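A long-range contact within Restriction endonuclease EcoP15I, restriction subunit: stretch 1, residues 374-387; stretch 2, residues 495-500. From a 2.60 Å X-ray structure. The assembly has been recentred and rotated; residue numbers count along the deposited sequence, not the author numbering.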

# COMPACT_ATOMS: atom_id res chain seq x y z
N MET C 374 -10.18 -36.35 33.29
CA MET C 374 -8.87 -35.80 32.90
C MET C 374 -8.75 -34.31 33.26
O MET C 374 -7.72 -33.89 33.78
CB MET C 374 -8.63 -36.02 31.40
CG MET C 374 -7.50 -36.97 31.09
SD MET C 374 -7.04 -37.03 29.34
CE MET C 374 -8.47 -37.92 28.66
N MET C 375 -9.82 -33.54 32.98
CA MET C 375 -9.93 -32.10 33.23
C MET C 375 -9.95 -31.78 34.73
O MET C 375 -9.28 -30.84 35.16
CB MET C 375 -11.16 -31.53 32.51
CG MET C 375 -11.35 -30.04 32.71
SD MET C 375 -12.65 -29.35 31.67
CE MET C 375 -14.12 -29.97 32.53
N ARG C 376 -10.72 -32.56 35.52
CA ARG C 376 -10.82 -32.43 36.98
C ARG C 376 -9.46 -32.67 37.65
O ARG C 376 -9.06 -31.88 38.51
CB ARG C 376 -11.86 -33.43 37.52
CG ARG C 376 -12.33 -33.17 38.96
CD ARG C 376 -13.54 -34.01 39.33
NE ARG C 376 -13.26 -35.45 39.29
CZ ARG C 376 -13.75 -36.30 38.39
NH1 ARG C 376 -14.56 -35.86 37.43
NH2 ARG C 376 -13.44 -37.59 38.45
N LYS C 377 -8.75 -33.74 37.23
CA LYS C 377 -7.43 -34.15 37.71
C LYS C 377 -6.34 -33.06 37.46
O LYS C 377 -5.55 -32.79 38.37
CB LYS C 377 -7.04 -35.50 37.08
CG LYS C 377 -5.88 -36.22 37.75
CD LYS C 377 -5.77 -37.68 37.28
CE LYS C 377 -4.97 -37.87 36.00
NZ LYS C 377 -4.87 -39.31 35.63
N ALA C 378 -6.33 -32.43 36.26
CA ALA C 378 -5.38 -31.37 35.89
C ALA C 378 -5.62 -30.08 36.67
O ALA C 378 -4.66 -29.38 36.99
CB ALA C 378 -5.45 -31.08 34.39
N VAL C 379 -6.90 -29.77 36.98
CA VAL C 379 -7.27 -28.60 37.77
C VAL C 379 -6.69 -28.75 39.19
O VAL C 379 -5.94 -27.88 39.64
CB VAL C 379 -8.80 -28.33 37.76
CG1 VAL C 379 -9.23 -27.37 38.86
CG2 VAL C 379 -9.26 -27.82 36.39
N LYS C 380 -6.98 -29.89 39.86
CA LYS C 380 -6.50 -30.22 41.22
C LYS C 380 -4.97 -30.17 41.33
O LYS C 380 -4.44 -29.69 42.33
CB LYS C 380 -7.02 -31.60 41.65
N GLU C 381 -4.28 -30.64 40.27
CA GLU C 381 -2.82 -30.65 40.19
C GLU C 381 -2.23 -29.26 39.93
O GLU C 381 -1.12 -28.98 40.41
CB GLU C 381 -2.31 -31.69 39.17
CG GLU C 381 -2.62 -33.15 39.53
CD GLU C 381 -2.34 -33.59 40.95
OE1 GLU C 381 -1.18 -33.45 41.40
OE2 GLU C 381 -3.28 -34.08 41.61
N HIS C 382 -2.98 -28.39 39.20
CA HIS C 382 -2.58 -27.01 38.90
C HIS C 382 -2.52 -26.14 40.14
O HIS C 382 -1.51 -25.47 40.34
CB HIS C 382 -3.49 -26.36 37.85
CG HIS C 382 -2.99 -25.04 37.34
ND1 HIS C 382 -3.85 -23.98 37.12
CD2 HIS C 382 -1.73 -24.65 37.04
CE1 HIS C 382 -3.09 -23.00 36.66
NE2 HIS C 382 -1.81 -23.35 36.61
N PHE C 383 -3.58 -26.16 40.97
CA PHE C 383 -3.68 -25.39 42.21
C PHE C 383 -2.63 -25.80 43.23
O PHE C 383 -2.14 -24.94 43.97
CB PHE C 383 -5.11 -25.37 42.77
CG PHE C 383 -6.07 -24.53 41.96
CD1 PHE C 383 -6.76 -25.07 40.88
CD2 PHE C 383 -6.29 -23.19 42.28
CE1 PHE C 383 -7.64 -24.28 40.13
CE2 PHE C 383 -7.18 -22.41 41.52
CZ PHE C 383 -7.85 -22.96 40.46
N LYS C 384 -2.22 -27.09 43.22
CA LYS C 384 -1.14 -27.64 44.05
C LYS C 384 0.20 -27.00 43.64
O LYS C 384 1.09 -26.80 44.47
CB LYS C 384 -1.05 -29.18 43.91
CG LYS C 384 -1.88 -30.01 44.91
CD LYS C 384 -1.46 -29.87 46.39
CE LYS C 384 -0.13 -30.51 46.74
NZ LYS C 384 0.25 -30.23 48.15
N LEU C 385 0.33 -26.69 42.33
CA LEU C 385 1.51 -26.05 41.77
C LEU C 385 1.39 -24.53 41.89
O LEU C 385 2.40 -23.86 42.08
CB LEU C 385 1.69 -26.47 40.30
CG LEU C 385 3.06 -26.23 39.70
CD1 LEU C 385 3.91 -27.48 39.76
CD2 LEU C 385 2.94 -25.80 38.29
N GLU C 386 0.15 -24.00 41.81
CA GLU C 386 -0.12 -22.57 41.89
C GLU C 386 0.25 -21.99 43.25
O GLU C 386 1.10 -21.09 43.30
CB GLU C 386 -1.58 -22.27 41.54
CG GLU C 386 -1.77 -20.88 40.97
CD GLU C 386 -3.10 -20.71 40.26
OE1 GLU C 386 -3.78 -19.69 40.52
OE2 GLU C 386 -3.46 -21.60 39.46
N LYS C 387 -0.33 -22.53 44.35
CA LYS C 387 -0.04 -22.14 45.73
C LYS C 387 1.46 -22.32 46.07
O LYS C 387 1.96 -21.68 46.99
CB LYS C 387 -0.90 -22.96 46.68
N ARG C 495 -6.22 -15.11 34.03
CA ARG C 495 -6.15 -16.20 33.03
C ARG C 495 -4.88 -17.07 33.18
O ARG C 495 -3.77 -16.55 33.19
CB ARG C 495 -6.27 -15.65 31.62
N ARG C 496 -5.08 -18.38 33.35
CA ARG C 496 -4.02 -19.38 33.55
C ARG C 496 -4.36 -20.70 32.85
O ARG C 496 -3.46 -21.49 32.56
CB ARG C 496 -3.76 -19.60 35.05
CG ARG C 496 -4.97 -20.11 35.84
CD ARG C 496 -4.95 -19.68 37.29
NE ARG C 496 -5.79 -18.51 37.50
CZ ARG C 496 -6.43 -18.23 38.63
NH1 ARG C 496 -6.33 -19.04 39.68
NH2 ARG C 496 -7.18 -17.14 38.72
N PHE C 497 -5.65 -20.93 32.60
CA PHE C 497 -6.14 -22.11 31.91
C PHE C 497 -6.42 -21.71 30.48
O PHE C 497 -7.04 -20.67 30.26
CB PHE C 497 -7.42 -22.67 32.58
CG PHE C 497 -7.23 -23.13 34.00
CD1 PHE C 497 -6.77 -24.42 34.27
CD2 PHE C 497 -7.53 -22.30 35.07
CE1 PHE C 497 -6.60 -24.85 35.59
CE2 PHE C 497 -7.36 -22.73 36.39
CZ PHE C 497 -6.90 -24.01 36.64
N ILE C 498 -5.91 -22.49 29.52
CA ILE C 498 -6.08 -22.20 28.11
C ILE C 498 -6.70 -23.38 27.39
O ILE C 498 -6.26 -24.52 27.56
CB ILE C 498 -4.76 -21.72 27.42
CG1 ILE C 498 -4.26 -20.38 28.00
CG2 ILE C 498 -4.92 -21.61 25.90
CD1 ILE C 498 -3.18 -20.50 29.10
N PHE C 499 -7.70 -23.10 26.57
CA PHE C 499 -8.35 -24.09 25.75
C PHE C 499 -7.99 -23.80 24.31
O PHE C 499 -8.31 -22.73 23.78
CB PHE C 499 -9.87 -24.08 25.98
CG PHE C 499 -10.26 -24.70 27.30
CD1 PHE C 499 -10.33 -23.92 28.45
CD2 PHE C 499 -10.58 -26.05 27.39
CE1 PHE C 499 -10.70 -24.49 29.68
CE2 PHE C 499 -10.95 -26.62 28.62
CZ PHE C 499 -11.02 -25.83 29.75
N SER C 500 -7.24 -24.71 23.70
CA SER C 500 -6.79 -24.60 22.32
C SER C 500 -7.20 -25.83 21.52
O SER C 500 -7.11 -26.95 22.03
CB SER C 500 -5.27 -24.43 22.27
OG SER C 500 -4.81 -24.40 20.94

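Residues 374-387 lie within a longer helix, held by i-to-i+4 bonds such as Glu-386 N to His-382 O at 2.7 Å; residues 497-500 begin a strand. Their axes run closer to antiparallel than parallel, at 147°, and approach no nearer than 11.8 Å. The nearest CA atoms across the gap, those of Val-379 and Phe-497, are 8.8 Å apart, no hydrogen bond crosses between the stretches, and each closest atom pair joins two side chains.

Phe-497 is the most extensively covered residue, with 81 Å² buried by the helix. Its CA-to-CB bond points sideways, but chi1 of -63° (m) brings the ring end nearer. His-382 directs its edge toward the face of this ring in an offset edge-to-face pair, with centroids 4.7 Å apart, planes at 77°, and ND1 of His-382 3.1 Å from CZ of Phe-497. Phe-383 meets Phe-497 obliquely (planes at 37°), its CE1 3.6 Å from Phe-497 CZ, while Val-379 CG2 packs 4.1 Å from Phe-497 CE1.

Electrostatics enter at Arg-496, whose NH1 forms a salt bridge with Glu-386 OE1 at 2.8 Å. The aliphatic part of Arg-496 also packs against the imidazole edge, CG lying 3.5 Å from His-382 CE1. Farther along the strand, the ring of Phe-499 meets Met-375 edge-on, its CZ 4.3 Å from Met-375 SD.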